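Local coordinates for magnesium and cobalt efflux protein CorC (Neisseria meningitidis, PDB 2PLI) that probably takes part in magnesium and cobalt ion transport, and is represented here by its transporter-associated domain, which binds zinc in the crystal, at residues R19-A24 with T84-R89; F35-S40 with G68-T73. All coordinates share one frame; numbering follows the deposited sequence. Where two conformers were deposited one is given.

Contact 1 of 2, residues R19-A24 with T84-R89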
# COMPACT_ATOMS: atom_id res chain seq x y z
N ARG A 19 1.05 -5.73 16.46
CA ARG A 19 2.09 -4.72 16.63
C ARG A 19 2.70 -4.44 15.28
O ARG A 19 2.96 -5.35 14.52
CB ARG A 19 3.15 -5.27 17.57
CG ARG A 19 3.98 -4.25 18.20
CD ARG A 19 4.30 -4.75 19.62
NE ARG A 19 5.39 -4.00 20.13
CZ ARG A 19 6.66 -4.35 20.05
NH1 ARG A 19 7.04 -5.53 19.55
NH2 ARG A 19 7.53 -3.52 20.52
N TRP A 20 2.92 -3.16 15.00
CA TRP A 20 3.33 -2.72 13.70
C TRP A 20 4.52 -1.77 13.73
O TRP A 20 4.51 -0.79 14.50
CB TRP A 20 2.16 -2.00 12.99
CG TRP A 20 0.95 -2.84 12.94
CD1 TRP A 20 0.63 -3.74 11.98
CD2 TRP A 20 -0.11 -2.89 13.90
NE1 TRP A 20 -0.55 -4.37 12.28
CE2 TRP A 20 -1.02 -3.88 13.47
CE3 TRP A 20 -0.39 -2.21 15.10
CZ2 TRP A 20 -2.17 -4.20 14.18
CZ3 TRP A 20 -1.56 -2.56 15.82
CH2 TRP A 20 -2.42 -3.52 15.34
N ARG A 21 5.50 -2.00 12.87
CA ARG A 21 6.58 -1.06 12.72
C ARG A 21 6.24 -0.19 11.53
O ARG A 21 5.95 -0.72 10.44
CB ARG A 21 7.90 -1.77 12.48
CG ARG A 21 9.06 -0.76 12.47
CD ARG A 21 10.41 -1.44 12.20
NE ARG A 21 10.73 -2.48 13.16
CZ ARG A 21 10.75 -3.78 12.88
NH1 ARG A 21 10.47 -4.25 11.66
NH2 ARG A 21 11.04 -4.64 13.84
N ILE A 22 6.24 1.13 11.72
CA ILE A 22 5.71 2.03 10.70
C ILE A 22 6.75 3.08 10.28
O ILE A 22 7.31 3.79 11.12
CB ILE A 22 4.44 2.78 11.24
CG1 ILE A 22 3.37 1.78 11.67
CG2 ILE A 22 3.86 3.74 10.18
CD1 ILE A 22 2.08 2.40 12.22
N HIS A 23 6.98 3.18 8.97
CA HIS A 23 7.82 4.22 8.40
C HIS A 23 7.15 5.54 8.68
O HIS A 23 5.99 5.74 8.37
CB HIS A 23 7.99 4.06 6.89
CG HIS A 23 8.82 2.89 6.49
ND1 HIS A 23 9.35 2.77 5.22
CD2 HIS A 23 9.18 1.78 7.16
CE1 HIS A 23 10.02 1.63 5.14
NE2 HIS A 23 9.94 1.02 6.30
N ALA A 24 7.90 6.48 9.23
CA ALA A 24 7.32 7.79 9.53
C ALA A 24 6.75 8.55 8.34
O ALA A 24 5.88 9.43 8.52
CB ALA A 24 8.35 8.66 10.26
N THR A 84 11.03 6.11 12.29
CA THR A 84 10.25 4.89 12.50
C THR A 84 9.50 4.94 13.80
O THR A 84 10.02 5.42 14.83
CB THR A 84 11.20 3.66 12.53
OG1 THR A 84 12.12 3.79 11.41
CG2 THR A 84 10.41 2.37 12.42
N LEU A 85 8.31 4.38 13.75
CA LEU A 85 7.42 4.26 14.92
C LEU A 85 7.06 2.79 15.13
O LEU A 85 7.05 2.01 14.19
CB LEU A 85 6.12 5.02 14.64
CG LEU A 85 6.27 6.53 14.39
CD1 LEU A 85 5.06 7.07 13.74
CD2 LEU A 85 6.58 7.23 15.75
N MSE A 86 6.76 2.43 16.37
CA MSE A 86 6.12 1.14 16.72
C MSE A 86 4.76 1.46 17.27
O MSE A 86 4.64 2.26 18.22
CB MSE A 86 6.95 0.40 17.76
CG MSE A 86 6.46 -0.99 18.08
SE MSE A 86 6.74 -2.22 16.58
CE MSE A 86 8.53 -2.82 16.90
N ALA A 87 3.74 0.84 16.70
CA ALA A 87 2.35 1.12 17.10
C ALA A 87 1.70 -0.11 17.66
O ALA A 87 1.99 -1.25 17.23
CB ALA A 87 1.56 1.60 15.95
N THR A 88 0.81 0.11 18.64
CA THR A 88 -0.05 -0.95 19.16
C THR A 88 -1.38 -0.28 19.44
O THR A 88 -1.47 0.95 19.57
CB THR A 88 0.51 -1.60 20.42
OG1 THR A 88 0.74 -0.60 21.41
CG2 THR A 88 1.79 -2.31 20.11
N ARG A 89 -2.43 -1.11 19.54
CA ARG A 89 -3.77 -0.63 19.90
C ARG A 89 -3.89 -0.36 21.40
O ARG A 89 -3.47 -1.17 22.23
CB ARG A 89 -4.84 -1.64 19.45
CG ARG A 89 -5.08 -1.63 17.93
CD ARG A 89 -6.40 -2.31 17.50
NE ARG A 89 -6.65 -2.20 16.04
CZ ARG A 89 -7.06 -1.10 15.39
NH1 ARG A 89 -7.26 0.04 16.02
NH2 ARG A 89 -7.28 -1.14 14.07
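Strands 19-23 and 84-89 run antiparallel, their axes inclined at 154°, and two hydrogen-bonded pairs, Trp20 with Ala87 and Ile22 with Leu85, clamp them together. All four N-H···O bonds lie in the carbonyl plane of their acceptor and are close to straight; the shortest joins Ile22 N to Leu85 O at 2.7 Å. Between these pairs, CA-H···O contacts such as Met86 CA to Trp20 O at 3.4 Å fill in the seam. Side chains alternate across the antiparallel sheet, in which strand 82-89 is central, flanked by 19-23 and 70-77. Trp20, Ile22, Leu85 and Ala87 face the helices and are buried. Ile22, with CD1 extended, reaches diagonally to Ala87 CB at 3.9 Å, the small methyl taking CD1 against it. Trp20 swings its six-membered ring along the partner strand, so that CZ3 meets Thr88 CA edge-on at 4.0 Å. Arg19, Arg21, Thr84, Met86 and Thr88 project from the other face. Met86, a selenomethionine with CG anti to the backbone N (chi1 -174°), bends at its next two torsions and folds SE to 3.4 Å from Trp20 O, while its CE methyl lies over one face of the Arg19 guanidinium. Thr88, beta-branched as suits a strand, runs CG2 beside the aliphatic part of Arg19, 3.5 Å from Arg19 CG. Arg21 crosses Thr84 obliquely, CG 3.4 Å from Thr84 CG2.

Contact 2 of 2, residues F35-S40 with G68-T73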
# COMPACT_ATOMS: atom_id res chain seq x y z
N PHE A 35 -5.84 1.12 9.48
CA PHE A 35 -6.30 0.96 10.83
C PHE A 35 -7.76 1.29 11.05
O PHE A 35 -8.28 1.03 12.12
CB PHE A 35 -5.48 1.85 11.78
CG PHE A 35 -4.09 1.36 11.99
CD1 PHE A 35 -3.84 0.25 12.78
CD2 PHE A 35 -3.01 2.00 11.40
CE1 PHE A 35 -2.56 -0.23 12.94
CE2 PHE A 35 -1.73 1.54 11.58
CZ PHE A 35 -1.50 0.42 12.33
N GLY A 36 -8.40 1.88 10.07
CA GLY A 36 -9.77 2.37 10.26
C GLY A 36 -9.89 3.62 11.13
O GLY A 36 -10.99 3.96 11.62
N THR A 37 -8.78 4.32 11.30
CA THR A 37 -8.71 5.62 11.99
C THR A 37 -9.20 6.73 11.06
O THR A 37 -9.36 6.54 9.86
CB THR A 37 -7.28 5.88 12.48
OG1 THR A 37 -6.36 5.65 11.39
CG2 THR A 37 -6.91 4.92 13.63
N GLU A 38 -9.44 7.90 11.65
CA GLU A 38 -9.88 9.07 10.91
C GLU A 38 -9.02 10.27 11.26
O GLU A 38 -9.52 11.39 11.52
CB GLU A 38 -11.37 9.32 11.20
CG GLU A 38 -12.31 8.29 10.59
CD GLU A 38 -13.75 8.48 11.04
OE1 GLU A 38 -14.12 9.62 11.42
OE2 GLU A 38 -14.51 7.49 11.02
N TYR A 39 -7.71 10.04 11.29
CA TYR A 39 -6.77 11.08 11.54
C TYR A 39 -6.79 12.10 10.43
O TYR A 39 -7.01 11.80 9.26
CB TYR A 39 -5.37 10.53 11.60
CG TYR A 39 -5.11 9.50 12.66
CD1 TYR A 39 -5.57 9.65 13.95
CD2 TYR A 39 -4.30 8.40 12.40
CE1 TYR A 39 -5.28 8.72 14.94
CE2 TYR A 39 -3.99 7.50 13.37
CZ TYR A 39 -4.50 7.63 14.63
OH TYR A 39 -4.16 6.68 15.58
N SER A 40 -6.54 13.33 10.82
CA SER A 40 -6.57 14.41 9.88
C SER A 40 -5.78 15.52 10.54
O SER A 40 -5.89 15.72 11.74
CB SER A 40 -8.03 14.79 9.63
OG SER A 40 -8.18 16.09 9.17
N GLY A 68 -6.01 8.82 19.11
CA GLY A 68 -7.13 7.95 18.87
C GLY A 68 -6.87 6.67 19.64
O GLY A 68 -6.43 6.70 20.81
N GLY A 69 -7.12 5.54 19.01
CA GLY A 69 -7.01 4.26 19.71
C GLY A 69 -5.68 3.57 19.49
O GLY A 69 -5.58 2.37 19.70
N LEU A 70 -4.68 4.32 19.04
CA LEU A 70 -3.35 3.77 18.76
C LEU A 70 -2.29 4.47 19.60
O LEU A 70 -2.32 5.69 19.76
CB LEU A 70 -2.98 3.94 17.29
CG LEU A 70 -3.79 3.19 16.24
CD1 LEU A 70 -3.23 3.47 14.84
CD2 LEU A 70 -3.85 1.69 16.53
N GLN A 71 -1.34 3.68 20.10
CA GLN A 71 -0.16 4.21 20.80
C GLN A 71 1.02 4.09 19.85
O GLN A 71 1.26 3.00 19.27
CB GLN A 71 0.15 3.39 22.04
CG GLN A 71 1.42 3.88 22.74
CD GLN A 71 1.83 2.99 23.86
OE1 GLN A 71 1.29 3.09 24.97
NE2 GLN A 71 2.78 2.10 23.60
N PHE A 72 1.73 5.19 19.66
CA PHE A 72 2.91 5.21 18.80
C PHE A 72 4.09 5.47 19.69
O PHE A 72 4.07 6.46 20.43
CB PHE A 72 2.82 6.33 17.79
CG PHE A 72 1.74 6.16 16.81
CD1 PHE A 72 1.90 5.39 15.69
CD2 PHE A 72 0.49 6.71 17.06
CE1 PHE A 72 0.86 5.19 14.80
CE2 PHE A 72 -0.55 6.56 16.18
CZ PHE A 72 -0.39 5.78 15.04
N THR A 73 5.10 4.63 19.60
CA THR A 73 6.35 4.87 20.31
C THR A 73 7.42 5.12 19.29
O THR A 73 7.53 4.43 18.31
CB THR A 73 6.75 3.66 21.21
OG1 THR A 73 5.67 3.34 22.09
CG2 THR A 73 7.99 3.99 22.03
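Phe35, Tyr39 and Leu70 all set CG anti to their carbonyl carbon (chi1 -66° in Leu70), which aims one ring from the last turn of helix 28-35 and one from the loop after it at a single leucine on strand 70-77. Leu70 continues with an extended chi2, pushing CD1 over a face of the Phe35 ring. This is a CH-pi contact: CD1 stands 3.7 Å from the ring centroid, only 15° off the normal, and its closest ring atom is Phe35 CG. Tyr39 approaches the same methyl through its hydroxyl end, OH lying 3.4 Å from Leu70 CD1, with the methyl at the ring's edge. Its oxygen also lies in the plane of the Phe72 ring, at the edge, 3.7 Å from CE2. Thr37 OG1, bonded to Asn32, sits between the backbone N and the carbonyl carbon, which places CG2, anti to the carbonyl carbon, 4.1 Å from Leu70 CD1. Two glycines have positive phi: Gly36, the first residue after the helix to leave helical torsions, and Gly68, its N 4.2 Å from Tyr39 CE1, where a side chain would crowd the ring. The helix end and following loop thus pack on Leu70 and Phe72 of strand 70-77. The two segments meet by van der Waals and CH-pi contact; the phenol oxygen, lying against Leu70 and Phe72, is hydrogen-bonded to Ile67 O, which anchors the ring by its tip.

How the contacts relate
Contact 1 is a strand pairing at the middle of the sheet, whereas contact 2 packs the end of helix 28-35 and the loop after it on strand 70-77. They share neighbouring strands: Met86 O with Thr73 N, and Thr88 O with Gln71 N, are probably hydrogen-bonded, each pair 2.8 Å apart, so residues 84-89 are held from both flanks. Main-chain hydrogen bonds dominate contact 1; side-chain carbons dominate contact 2. Both are part buried, part surface: contact 1 has a mixed face of arginines, threonines and Met86, contact 2 an exposed turn. Their cores merge where Trp20 meets Phe35 edge-to-face, and Arg89 bonds to Phe35 O while its NH2 also reaches Ser17 of a second subunit.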